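Local coordinates for CRISPR-associated protein Cse2 (Thermus thermophilus, PDB 2ZCA), which probably serves in CRISPR antiviral defence as the small, all-helical Cse2 (CasB) subunit of the type I-E system, which targets invading nucleic acids, at residues Arg29-Pro34 against His62-Ala67; Ala25-Ser30 against Leu68-Asp73; Arg84-Lys89 against Lys98-Leu103; Asp109-Arg114 against Arg137-Glu142. One frame throughout, in Å; residues are numbered along the deposited sequence.

Contact 1 (Arg29-Pro34 against His62-Ala67); sequences RSLAFP and HYLVAA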
# COMPACT_ATOMS: atom_id res chain seq x y z
N ARG A 29 4.58 -0.02 -13.57
CA ARG A 29 5.46 -1.08 -14.06
C ARG A 29 6.24 -1.74 -12.93
O ARG A 29 6.57 -2.92 -13.01
CB ARG A 29 6.41 -0.51 -15.12
CG ARG A 29 7.43 -1.52 -15.64
CD ARG A 29 6.76 -2.77 -16.20
NE ARG A 29 7.74 -3.72 -16.72
CZ ARG A 29 7.45 -4.95 -17.13
NH1 ARG A 29 6.20 -5.39 -17.08
NH2 ARG A 29 8.41 -5.74 -17.59
N SER A 30 6.52 -0.99 -11.86
CA SER A 30 7.27 -1.54 -10.73
C SER A 30 6.57 -2.71 -10.04
O SER A 30 7.19 -3.44 -9.27
CB SER A 30 7.57 -0.46 -9.69
OG SER A 30 6.42 -0.14 -8.93
N LEU A 31 5.27 -2.88 -10.29
CA LEU A 31 4.54 -3.97 -9.67
C LEU A 31 5.03 -5.33 -10.15
O LEU A 31 4.77 -6.36 -9.51
CB LEU A 31 3.04 -3.84 -9.92
CG LEU A 31 2.28 -2.88 -9.00
CD1 LEU A 31 0.80 -2.93 -9.34
CD2 LEU A 31 2.49 -3.26 -7.53
N ALA A 32 5.74 -5.34 -11.28
CA ALA A 32 6.26 -6.59 -11.83
C ALA A 32 7.55 -7.02 -11.14
O ALA A 32 8.03 -8.13 -11.35
CB ALA A 32 6.51 -6.42 -13.33
N PHE A 33 8.09 -6.13 -10.31
CA PHE A 33 9.35 -6.42 -9.61
C PHE A 33 9.23 -6.21 -8.10
O PHE A 33 8.28 -5.59 -7.62
CB PHE A 33 10.46 -5.50 -10.12
CG PHE A 33 10.56 -5.44 -11.62
CD1 PHE A 33 9.63 -4.74 -12.36
CD2 PHE A 33 11.59 -6.10 -12.28
CE1 PHE A 33 9.70 -4.69 -13.75
CE2 PHE A 33 11.68 -6.06 -13.67
CZ PHE A 33 10.73 -5.36 -14.41
N PRO A 34 10.20 -6.74 -7.33
CA PRO A 34 10.14 -6.56 -5.88
C PRO A 34 10.19 -5.07 -5.58
O PRO A 34 10.86 -4.31 -6.29
CB PRO A 34 11.39 -7.29 -5.39
CG PRO A 34 11.62 -8.34 -6.47
CD PRO A 34 11.36 -7.55 -7.72
N HIS A 62 7.49 2.16 1.15
CA HIS A 62 7.11 3.35 0.39
C HIS A 62 6.98 3.03 -1.10
O HIS A 62 6.03 3.47 -1.76
CB HIS A 62 8.14 4.47 0.56
CG HIS A 62 8.10 5.14 1.90
ND1 HIS A 62 8.58 4.55 3.05
CD2 HIS A 62 7.65 6.37 2.27
CE1 HIS A 62 8.45 5.39 4.06
NE2 HIS A 62 7.88 6.49 3.62
N TYR A 63 7.93 2.27 -1.64
CA TYR A 63 7.87 1.91 -3.05
C TYR A 63 6.64 1.08 -3.38
O TYR A 63 6.01 1.28 -4.42
CB TYR A 63 9.13 1.13 -3.46
CG TYR A 63 10.31 2.01 -3.77
CD1 TYR A 63 10.40 2.70 -4.98
CD2 TYR A 63 11.33 2.19 -2.84
CE1 TYR A 63 11.47 3.54 -5.26
CE2 TYR A 63 12.40 3.04 -3.10
CZ TYR A 63 12.46 3.71 -4.32
OH TYR A 63 13.51 4.56 -4.58
N LEU A 64 6.28 0.16 -2.49
CA LEU A 64 5.11 -0.67 -2.74
C LEU A 64 3.83 0.16 -2.71
O LEU A 64 2.95 -0.03 -3.55
CB LEU A 64 5.03 -1.83 -1.73
CG LEU A 64 3.83 -2.78 -1.85
CD1 LEU A 64 3.76 -3.36 -3.26
CD2 LEU A 64 3.95 -3.89 -0.82
N VAL A 65 3.72 1.07 -1.74
CA VAL A 65 2.53 1.91 -1.64
C VAL A 65 2.41 2.83 -2.86
O VAL A 65 1.31 3.06 -3.35
CB VAL A 65 2.54 2.74 -0.34
CG1 VAL A 65 1.42 3.78 -0.37
CG2 VAL A 65 2.35 1.81 0.85
N ALA A 66 3.53 3.35 -3.35
CA ALA A 66 3.48 4.21 -4.53
C ALA A 66 2.96 3.39 -5.71
O ALA A 66 2.17 3.88 -6.52
CB ALA A 66 4.88 4.75 -4.85
N ALA A 67 3.40 2.13 -5.80
CA ALA A 67 2.98 1.26 -6.89
C ALA A 67 1.48 0.95 -6.80
O ALA A 67 0.78 0.97 -7.82
CB ALA A 67 3.77 -0.05 -6.86
O HOH W 1 7.45 1.50 -6.82
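The methyl of Ala-67 takes the first shell of this contact almost alone. Two side chains from the 29-34 segment converge on it: Ser-30, whose OG lies 3.4 Å from Ala-67 CB, and Leu-31, whose CD2 lies 3.5 Å from that same CB. Leu-31 CD2 also approaches Leu-64 CD1, one turn earlier on the helix, loosely at 4.5 Å. Because the residue facing the loop is an alanine, the backbones can draw close, with Leu-31 CA 6.1 Å from Ala-67 CA.

The polar part of the contact goes through water. One molecule donates to Ser-30 OG at 2.9 Å and also to Tyr-63 O at 2.8 Å, and it sits in the plane of the Tyr-63 ring, at its edge. Tyr-63 O already accepts the helical bond from Ala-67 N, so two donors hold this carbonyl. The two partners belong to an all-helical protein: segment 62-67 is the middle of helix 56-71, and segment 29-34 is the turn by which the chain leaves helix 20-29.

Further out, Ser-30 places its OG between the backbone N and the carbonyl carbon (chi1 75°); Ser-30 OG donates to Phe-27 O and accepts from the water. The turn carrying it is braced by backbone bonds three residues long, from Ala-32 N to Arg-29 O and from Phe-33 N to Ser-30 O. Beyond the helix, the Tyr-63 hydroxyl is hydrogen-bonded to the Glu-46 carboxylate, and Leu-64 and Leu-31 lean on Leu-115 and Arg-116 of helix 111-121, respectively.

Contact 2 (Ala25-Ser30 against Leu68-Asp73); sequences AAFRRS and LYALKD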
# COMPACT_ATOMS: atom_id res chain seq x y z
N ALA A 25 3.66 5.64 -14.84
CA ALA A 25 4.18 4.58 -15.70
C ALA A 25 5.25 3.78 -14.96
O ALA A 25 5.28 2.55 -15.03
CB ALA A 25 4.75 5.17 -16.99
N ALA A 26 6.13 4.48 -14.25
CA ALA A 26 7.20 3.82 -13.51
C ALA A 26 6.64 3.06 -12.31
O ALA A 26 7.02 1.91 -12.07
CB ALA A 26 8.24 4.83 -13.05
N PHE A 27 5.74 3.70 -11.57
CA PHE A 27 5.15 3.05 -10.40
C PHE A 27 4.33 1.83 -10.82
O PHE A 27 4.43 0.77 -10.19
CB PHE A 27 4.23 4.02 -9.64
CG PHE A 27 4.95 5.14 -8.95
CD1 PHE A 27 6.27 4.99 -8.51
CD2 PHE A 27 4.29 6.34 -8.67
CE1 PHE A 27 6.91 6.02 -7.82
CE2 PHE A 27 4.92 7.37 -7.98
CZ PHE A 27 6.23 7.21 -7.55
N ARG A 28 3.53 1.97 -11.87
CA ARG A 28 2.70 0.87 -12.33
C ARG A 28 3.55 -0.31 -12.79
O ARG A 28 3.29 -1.45 -12.43
CB ARG A 28 1.78 1.33 -13.46
CG ARG A 28 0.88 0.23 -14.00
CD ARG A 28 -0.12 -0.26 -12.94
NE ARG A 28 -0.93 -1.37 -13.45
CZ ARG A 28 -0.47 -2.60 -13.66
NH1 ARG A 28 0.79 -2.91 -13.40
NH2 ARG A 28 -1.28 -3.53 -14.15
N ARG A 29 4.58 -0.02 -13.57
CA ARG A 29 5.46 -1.08 -14.06
C ARG A 29 6.24 -1.74 -12.93
O ARG A 29 6.57 -2.92 -13.01
CB ARG A 29 6.41 -0.51 -15.12
CG ARG A 29 7.43 -1.52 -15.64
CD ARG A 29 6.76 -2.77 -16.20
NE ARG A 29 7.74 -3.72 -16.72
CZ ARG A 29 7.45 -4.95 -17.13
NH1 ARG A 29 6.20 -5.39 -17.08
NH2 ARG A 29 8.41 -5.74 -17.59
N SER A 30 6.52 -0.99 -11.86
CA SER A 30 7.27 -1.54 -10.73
C SER A 30 6.57 -2.71 -10.04
O SER A 30 7.19 -3.44 -9.27
CB SER A 30 7.57 -0.46 -9.69
OG SER A 30 6.42 -0.14 -8.93
N LEU A 68 1.00 0.68 -5.60
CA LEU A 68 -0.41 0.37 -5.41
C LEU A 68 -1.27 1.62 -5.62
O LEU A 68 -2.41 1.53 -6.09
CB LEU A 68 -0.64 -0.22 -4.02
CG LEU A 68 0.09 -1.56 -3.84
CD1 LEU A 68 0.01 -2.02 -2.39
CD2 LEU A 68 -0.52 -2.61 -4.76
N TYR A 69 -0.72 2.77 -5.28
CA TYR A 69 -1.41 4.05 -5.45
C TYR A 69 -1.62 4.27 -6.95
O TYR A 69 -2.69 4.67 -7.39
CB TYR A 69 -0.57 5.17 -4.83
CG TYR A 69 -1.06 6.58 -5.05
CD1 TYR A 69 -0.69 7.30 -6.19
CD2 TYR A 69 -1.83 7.22 -4.09
CE1 TYR A 69 -1.08 8.64 -6.35
CE2 TYR A 69 -2.23 8.55 -4.24
CZ TYR A 69 -1.85 9.25 -5.37
OH TYR A 69 -2.23 10.57 -5.51
N ALA A 70 -0.58 3.99 -7.73
CA ALA A 70 -0.66 4.15 -9.18
C ALA A 70 -1.66 3.16 -9.78
O ALA A 70 -2.42 3.51 -10.69
CB ALA A 70 0.72 3.95 -9.80
N LEU A 71 -1.66 1.92 -9.29
CA LEU A 71 -2.57 0.90 -9.77
C LEU A 71 -4.02 1.38 -9.66
O LEU A 71 -4.85 1.11 -10.53
CB LEU A 71 -2.39 -0.40 -8.97
CG LEU A 71 -3.37 -1.54 -9.27
CD1 LEU A 71 -3.18 -2.04 -10.70
CD2 LEU A 71 -3.16 -2.69 -8.28
N LYS A 72 -4.30 2.09 -8.57
CA LYS A 72 -5.64 2.62 -8.32
C LYS A 72 -5.78 4.05 -8.85
O LYS A 72 -6.73 4.76 -8.52
CB LYS A 72 -5.94 2.58 -6.81
CG LYS A 72 -6.25 1.19 -6.27
CD LYS A 72 -7.66 0.75 -6.69
CE LYS A 72 -7.99 -0.66 -6.22
NZ LYS A 72 -9.38 -1.06 -6.57
N ASP A 73 -4.83 4.45 -9.68
CA ASP A 73 -4.83 5.78 -10.28
C ASP A 73 -4.96 6.90 -9.24
O ASP A 73 -5.64 7.90 -9.48
CB ASP A 73 -5.96 5.87 -11.31
CG ASP A 73 -5.71 6.95 -12.35
OD1 ASP A 73 -4.61 6.95 -12.95
OD2 ASP A 73 -6.61 7.79 -12.56
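Phe-27 presents the edge of its ring to Ala-70, whose methyl lies near the ring plane. The closest approach, however, is made at the root of the side chain, where Phe-27 CB meets Ala-70 CB at 3.5 Å. Arg-28 supplies the other flat group: Leu-71 CD1 comes at its guanidinium obliquely, reaching Arg-28 NE at 3.6 Å. With CG anti to the backbone N (chi1 180°) and the chain bent at chi2 (65°), the arginine passes obliquely across Leu-71.

Helix 20-29 and the last turns of helix 56-71 come close enough here for Arg-28 CA to stand 5.7 Å from Ala-70 CA, again a spacing that an alanine permits. Just beyond Leu-71 the second helix ends in a Schellman motif, with Asp-73 at positive phi as its C-prime residue and Asp-73 N bonded to Ala-70 O. The carboxylate of Asp-73 then forms a salt bridge to Arg-24, which ties the capped end back to helix 20-29. The Phe-27 side chain also touches Leu-11 of helix 3-15.

Between the two segments the chemistry is thus graded, from buried hydrocarbon at Phe-27 and Ala-70 to an exposed arginine whose NE and CD pack on a leucine methyl, a nonpolar contact that uses none of its hydrogen-bonding capacity.

Contact 3 (Arg84-Lys89 against Lys98-Leu103); sequences RALWEK and KRFLAL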
# COMPACT_ATOMS: atom_id res chain seq x y z
N ARG A 84 -11.40 -2.92 5.27
CA ARG A 84 -12.81 -2.63 5.08
C ARG A 84 -13.20 -2.89 3.63
O ARG A 84 -14.27 -3.44 3.35
CB ARG A 84 -13.11 -1.19 5.48
CG ARG A 84 -13.06 -0.98 7.00
CD ARG A 84 -12.99 0.49 7.41
NE ARG A 84 -12.94 0.62 8.87
CZ ARG A 84 -12.66 1.74 9.52
NH1 ARG A 84 -12.39 2.86 8.85
NH2 ARG A 84 -12.64 1.75 10.85
N ALA A 85 -12.33 -2.51 2.70
CA ALA A 85 -12.60 -2.72 1.28
C ALA A 85 -12.68 -4.21 0.97
O ALA A 85 -13.46 -4.63 0.10
CB ALA A 85 -11.51 -2.07 0.43
N LEU A 86 -11.88 -5.02 1.66
CA LEU A 86 -11.89 -6.46 1.44
C LEU A 86 -13.19 -7.06 1.97
O LEU A 86 -13.76 -7.97 1.36
CB LEU A 86 -10.69 -7.12 2.11
CG LEU A 86 -9.36 -6.98 1.34
CD1 LEU A 86 -8.18 -7.40 2.21
CD2 LEU A 86 -9.42 -7.83 0.07
N TRP A 87 -13.67 -6.56 3.11
CA TRP A 87 -14.92 -7.06 3.66
C TRP A 87 -16.05 -6.82 2.66
O TRP A 87 -16.88 -7.70 2.42
CB TRP A 87 -15.27 -6.37 4.98
CG TRP A 87 -16.57 -6.85 5.54
CD1 TRP A 87 -16.77 -7.97 6.29
CD2 TRP A 87 -17.86 -6.26 5.33
NE1 TRP A 87 -18.11 -8.13 6.55
CE2 TRP A 87 -18.80 -7.09 5.98
CE3 TRP A 87 -18.31 -5.12 4.65
CZ2 TRP A 87 -20.17 -6.82 5.96
CZ3 TRP A 87 -19.67 -4.85 4.64
CH2 TRP A 87 -20.59 -5.70 5.29
N GLU A 88 -16.07 -5.63 2.08
CA GLU A 88 -17.11 -5.28 1.12
C GLU A 88 -17.05 -6.21 -0.09
O GLU A 88 -18.08 -6.64 -0.61
CB GLU A 88 -16.97 -3.82 0.69
CG GLU A 88 -17.17 -2.86 1.85
CD GLU A 88 -17.05 -1.40 1.46
OE1 GLU A 88 -17.29 -0.54 2.34
OE2 GLU A 88 -16.72 -1.10 0.29
N LYS A 89 -15.83 -6.52 -0.52
CA LYS A 89 -15.63 -7.41 -1.66
C LYS A 89 -16.05 -8.84 -1.31
O LYS A 89 -16.57 -9.56 -2.15
CB LYS A 89 -14.15 -7.40 -2.06
CG LYS A 89 -13.79 -8.31 -3.23
CD LYS A 89 -14.39 -7.81 -4.53
CE LYS A 89 -13.95 -8.68 -5.70
NZ LYS A 89 -14.53 -8.21 -6.99
N LYS A 98 -10.72 -15.85 2.83
CA LYS A 98 -9.53 -16.67 2.97
C LYS A 98 -8.30 -15.90 2.48
O LYS A 98 -7.20 -16.09 3.00
CB LYS A 98 -9.68 -17.98 2.18
CG LYS A 98 -10.73 -18.92 2.75
CD LYS A 98 -10.82 -20.20 1.94
CE LYS A 98 -11.85 -21.16 2.52
NZ LYS A 98 -11.53 -21.54 3.92
N ARG A 99 -8.49 -15.05 1.48
CA ARG A 99 -7.37 -14.26 0.98
C ARG A 99 -7.01 -13.22 2.03
O ARG A 99 -5.84 -12.93 2.26
CB ARG A 99 -7.74 -13.55 -0.33
CG ARG A 99 -7.80 -14.46 -1.54
CD ARG A 99 -7.70 -13.65 -2.83
NE ARG A 99 -7.68 -14.51 -4.01
CZ ARG A 99 -8.74 -15.18 -4.47
NH1 ARG A 99 -9.91 -15.09 -3.84
NH2 ARG A 99 -8.63 -15.94 -5.55
N PHE A 100 -8.03 -12.67 2.68
CA PHE A 100 -7.81 -11.68 3.72
C PHE A 100 -7.02 -12.30 4.87
O PHE A 100 -6.04 -11.73 5.34
CB PHE A 100 -9.16 -11.15 4.25
CG PHE A 100 -9.03 -10.29 5.48
CD1 PHE A 100 -8.35 -9.08 5.43
CD2 PHE A 100 -9.58 -10.71 6.69
CE1 PHE A 100 -8.21 -8.29 6.57
CE2 PHE A 100 -9.44 -9.92 7.84
CZ PHE A 100 -8.76 -8.71 7.78
N LEU A 101 -7.43 -13.48 5.33
CA LEU A 101 -6.70 -14.12 6.42
C LEU A 101 -5.25 -14.44 6.04
O LEU A 101 -4.35 -14.30 6.86
CB LEU A 101 -7.43 -15.39 6.88
CG LEU A 101 -8.78 -15.09 7.54
CD1 LEU A 101 -9.47 -16.39 7.92
CD2 LEU A 101 -8.57 -14.22 8.77
N ALA A 102 -5.04 -14.87 4.80
CA ALA A 102 -3.69 -15.19 4.33
C ALA A 102 -2.84 -13.93 4.28
O ALA A 102 -1.62 -13.97 4.46
CB ALA A 102 -3.75 -15.84 2.95
N LEU A 103 -3.50 -12.80 4.03
CA LEU A 103 -2.81 -11.52 3.99
C LEU A 103 -2.32 -11.19 5.40
O LEU A 103 -1.16 -10.82 5.60
CB LEU A 103 -3.75 -10.43 3.48
CG LEU A 103 -3.19 -9.01 3.42
CD1 LEU A 103 -1.91 -8.99 2.61
CD2 LEU A 103 -4.24 -8.08 2.82
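Leu-86 points a single methyl, CD1, at two side chains of the facing helix. Against Phe-100 that methyl arrives at the edge of the ring, near its plane, with Leu-86 CD1 3.6 Å from Phe-100 CD1. Against Leu-103 the same Leu-86 CD1 meets another methyl, Leu-103 CD2, at 4.0 Å. The leucine crosses both partners at a slant.

The bond from CA to CB of Leu-86 already heads for the facing helix; CG lies beside the backbone N and opposite the carbonyl carbon (chi1 -78°), and CD1 extends from there. Phe-100 and Leu-103 both extend with CG anti to the backbone N; standing three residues apart, they lie on the same face of their helix and receive the methyl together. Helices 82-90 and 96-104 are two consecutive helices of the all-alpha fold of Cse2, joined by a short loop. The backbones keep a distance that leaves room for these larger side chains, Leu-86 CA being 7.0 Å from Phe-100 CA.

While its edge receives Leu-86, the Phe-100 ring is stacked with Tyr-153 of helix 144-155, and Tyr-153 in turn meets Trp-87 edge to face. Leu-86 also touches Val-122 and Val-96, and Leu-103, buried like Leu-86 and Phe-100, leans on Ala-118 of helix 111-121 and Trp-149 of helix 144-155.

Contact 4 (Asp109-Arg114 against Arg137-Glu142); sequences DQIAFR and RWFSPE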
# COMPACT_ATOMS: atom_id res chain seq x y z
N ASP A 109 8.44 -12.57 3.06
CA ASP A 109 8.55 -13.05 1.69
C ASP A 109 7.22 -13.11 0.93
O ASP A 109 7.21 -13.33 -0.28
CB ASP A 109 9.20 -14.43 1.66
CG ASP A 109 10.54 -14.45 2.36
OD1 ASP A 109 11.39 -13.58 2.06
OD2 ASP A 109 10.76 -15.35 3.20
N GLN A 110 6.12 -12.89 1.63
CA GLN A 110 4.80 -12.97 1.01
C GLN A 110 4.02 -11.66 0.96
O GLN A 110 3.16 -11.48 0.09
CB GLN A 110 3.94 -13.98 1.76
CG GLN A 110 4.59 -15.33 2.03
CD GLN A 110 3.83 -16.11 3.09
OE1 GLN A 110 3.73 -15.68 4.24
NE2 GLN A 110 3.29 -17.27 2.70
N ILE A 111 4.29 -10.76 1.90
CA ILE A 111 3.55 -9.51 2.00
C ILE A 111 3.42 -8.65 0.74
O ILE A 111 2.32 -8.17 0.44
CB ILE A 111 4.09 -8.63 3.17
CG1 ILE A 111 3.18 -7.42 3.38
CG2 ILE A 111 5.52 -8.20 2.89
CD1 ILE A 111 1.74 -7.78 3.67
N ALA A 112 4.50 -8.45 -0.01
CA ALA A 112 4.41 -7.63 -1.21
C ALA A 112 3.44 -8.24 -2.22
O ALA A 112 2.56 -7.55 -2.74
CB ALA A 112 5.80 -7.47 -1.85
N PHE A 113 3.58 -9.53 -2.48
CA PHE A 113 2.71 -10.22 -3.42
C PHE A 113 1.25 -10.21 -2.97
O PHE A 113 0.36 -9.87 -3.74
CB PHE A 113 3.17 -11.67 -3.60
CG PHE A 113 2.26 -12.48 -4.49
CD1 PHE A 113 2.23 -12.26 -5.86
CD2 PHE A 113 1.44 -13.47 -3.95
CE1 PHE A 113 1.38 -13.01 -6.69
CE2 PHE A 113 0.59 -14.22 -4.76
CZ PHE A 113 0.56 -13.99 -6.14
N ARG A 114 1.01 -10.58 -1.72
CA ARG A 114 -0.36 -10.62 -1.22
C ARG A 114 -1.03 -9.27 -1.11
O ARG A 114 -2.25 -9.16 -1.27
CB ARG A 114 -0.41 -11.35 0.12
CG ARG A 114 -0.16 -12.84 -0.06
CD ARG A 114 -0.20 -13.62 1.24
NE ARG A 114 -0.11 -15.05 0.96
CZ ARG A 114 0.07 -16.00 1.87
NH1 ARG A 114 0.18 -15.67 3.16
NH2 ARG A 114 0.15 -17.27 1.50
N ARG A 137 4.69 -0.81 10.03
CA ARG A 137 4.68 -1.48 11.33
C ARG A 137 4.26 -2.94 11.24
O ARG A 137 4.00 -3.59 12.24
CB ARG A 137 3.73 -0.74 12.27
CG ARG A 137 4.07 0.74 12.47
CD ARG A 137 2.96 1.46 13.22
NE ARG A 137 1.73 1.54 12.44
CZ ARG A 137 0.55 1.88 12.95
NH1 ARG A 137 0.44 2.16 14.24
NH2 ARG A 137 -0.53 1.94 12.17
N TRP A 138 4.22 -3.46 10.02
CA TRP A 138 3.77 -4.83 9.78
C TRP A 138 4.57 -5.92 10.48
O TRP A 138 4.02 -6.95 10.85
CB TRP A 138 3.76 -5.10 8.27
CG TRP A 138 3.00 -6.33 7.88
CD1 TRP A 138 3.51 -7.58 7.68
CD2 TRP A 138 1.59 -6.42 7.64
NE1 TRP A 138 2.50 -8.45 7.33
CE2 TRP A 138 1.31 -7.77 7.30
CE3 TRP A 138 0.54 -5.50 7.69
CZ2 TRP A 138 0.02 -8.21 7.00
CZ3 TRP A 138 -0.75 -5.95 7.39
CH2 TRP A 138 -1.00 -7.29 7.05
N PHE A 139 5.86 -5.69 10.69
CA PHE A 139 6.70 -6.70 11.30
C PHE A 139 6.90 -6.60 12.81
O PHE A 139 7.84 -7.17 13.36
CB PHE A 139 8.03 -6.74 10.56
CG PHE A 139 7.85 -6.94 9.09
CD1 PHE A 139 7.32 -8.14 8.61
CD2 PHE A 139 8.13 -5.92 8.19
CE1 PHE A 139 7.07 -8.30 7.25
CE2 PHE A 139 7.88 -6.07 6.83
CZ PHE A 139 7.35 -7.27 6.36
N SER A 140 6.01 -5.89 13.47
CA SER A 140 6.08 -5.77 14.92
C SER A 140 5.82 -7.15 15.52
O SER A 140 4.91 -7.86 15.09
CB SER A 140 5.03 -4.79 15.42
OG SER A 140 4.89 -4.90 16.83
N PRO A 141 6.62 -7.55 16.51
CA PRO A 141 6.42 -8.86 17.14
C PRO A 141 4.99 -9.05 17.63
O PRO A 141 4.44 -10.15 17.58
CB PRO A 141 7.42 -8.83 18.30
CG PRO A 141 8.55 -8.01 17.74
CD PRO A 141 7.80 -6.87 17.07
N GLU A 142 4.38 -7.95 18.09
CA GLU A 142 3.00 -7.96 18.61
C GLU A 142 1.95 -8.22 17.54
O GLU A 142 0.85 -8.67 17.86
CB GLU A 142 2.64 -6.61 19.22
CG GLU A 142 3.56 -6.05 20.25
CD GLU A 142 3.27 -4.59 20.48
OE1 GLU A 142 2.07 -4.24 20.59
OE2 GLU A 142 4.23 -3.79 20.53
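A type I beta turn from Arg-137 to Ser-140, closed by a bond from Ser-140 N to Arg-137 O, brings Trp-138 and Phe-139 up to Ile-111, at the start of helix 111-121. Ile-111 deals with the two rings through different branches. Its CD1 lies over one face of the Trp-138 indole, 3.6 Å above the plane and displaced toward the rim, in a CH-pi contact set 26° off the normal of the five-membered ring; the nearest ring atom is Trp-138 CE2, 3.7 Å from Ile-111 CD1. The other branch, Ile-111 CG2, comes to the edge of the Phe-139 ring and meets Phe-139 CZ at 4.0 Å. With Ile-111 CG1 anti to the backbone N (chi1 -172°), CD1 is carried onto the indole. Phe-139 CD1, for its part, lies in the indole plane at the tryptophan's edge.

Trp-138 NE1 gives a weak hydrogen bond to Ala-106 O, and the Phe-139 ring makes a cation-pi contact with Arg-108, so both rings are also engaged by the loop leading into helix 111-121. The indole meets Trp-149 of helix 144-155 edge to face, and Ile-111 rests on Leu-103 of helix 96-104; the connection between helices 128-136 and 144-155 is thereby seated against the start of helix 111-121.

In the fold
Contacts 1 and 2 start from the same part of the chain, share Arg-29 and Ser-30, and lie on successive turns of helix 56-71, their centres only 7 Å apart. Contacts 3 and 4 follow in series along the chain. Their centres are 15 Å apart, yet they touch, through Leu-103 against Ile-111, Trp-138 and Arg-114 and through a weak hydrogen bond from Arg-114 to Ala-102 O. Contact 4 also reaches contact 1, through Leu-64 against Ala-112, whereas contact 3 stays about 21 Å, centre to centre, from contacts 1 and 2. Helix 111-121 therefore packs against both helix 56-71 and helix 96-104, linking the earlier contacts to contact 3 in this strandless protein.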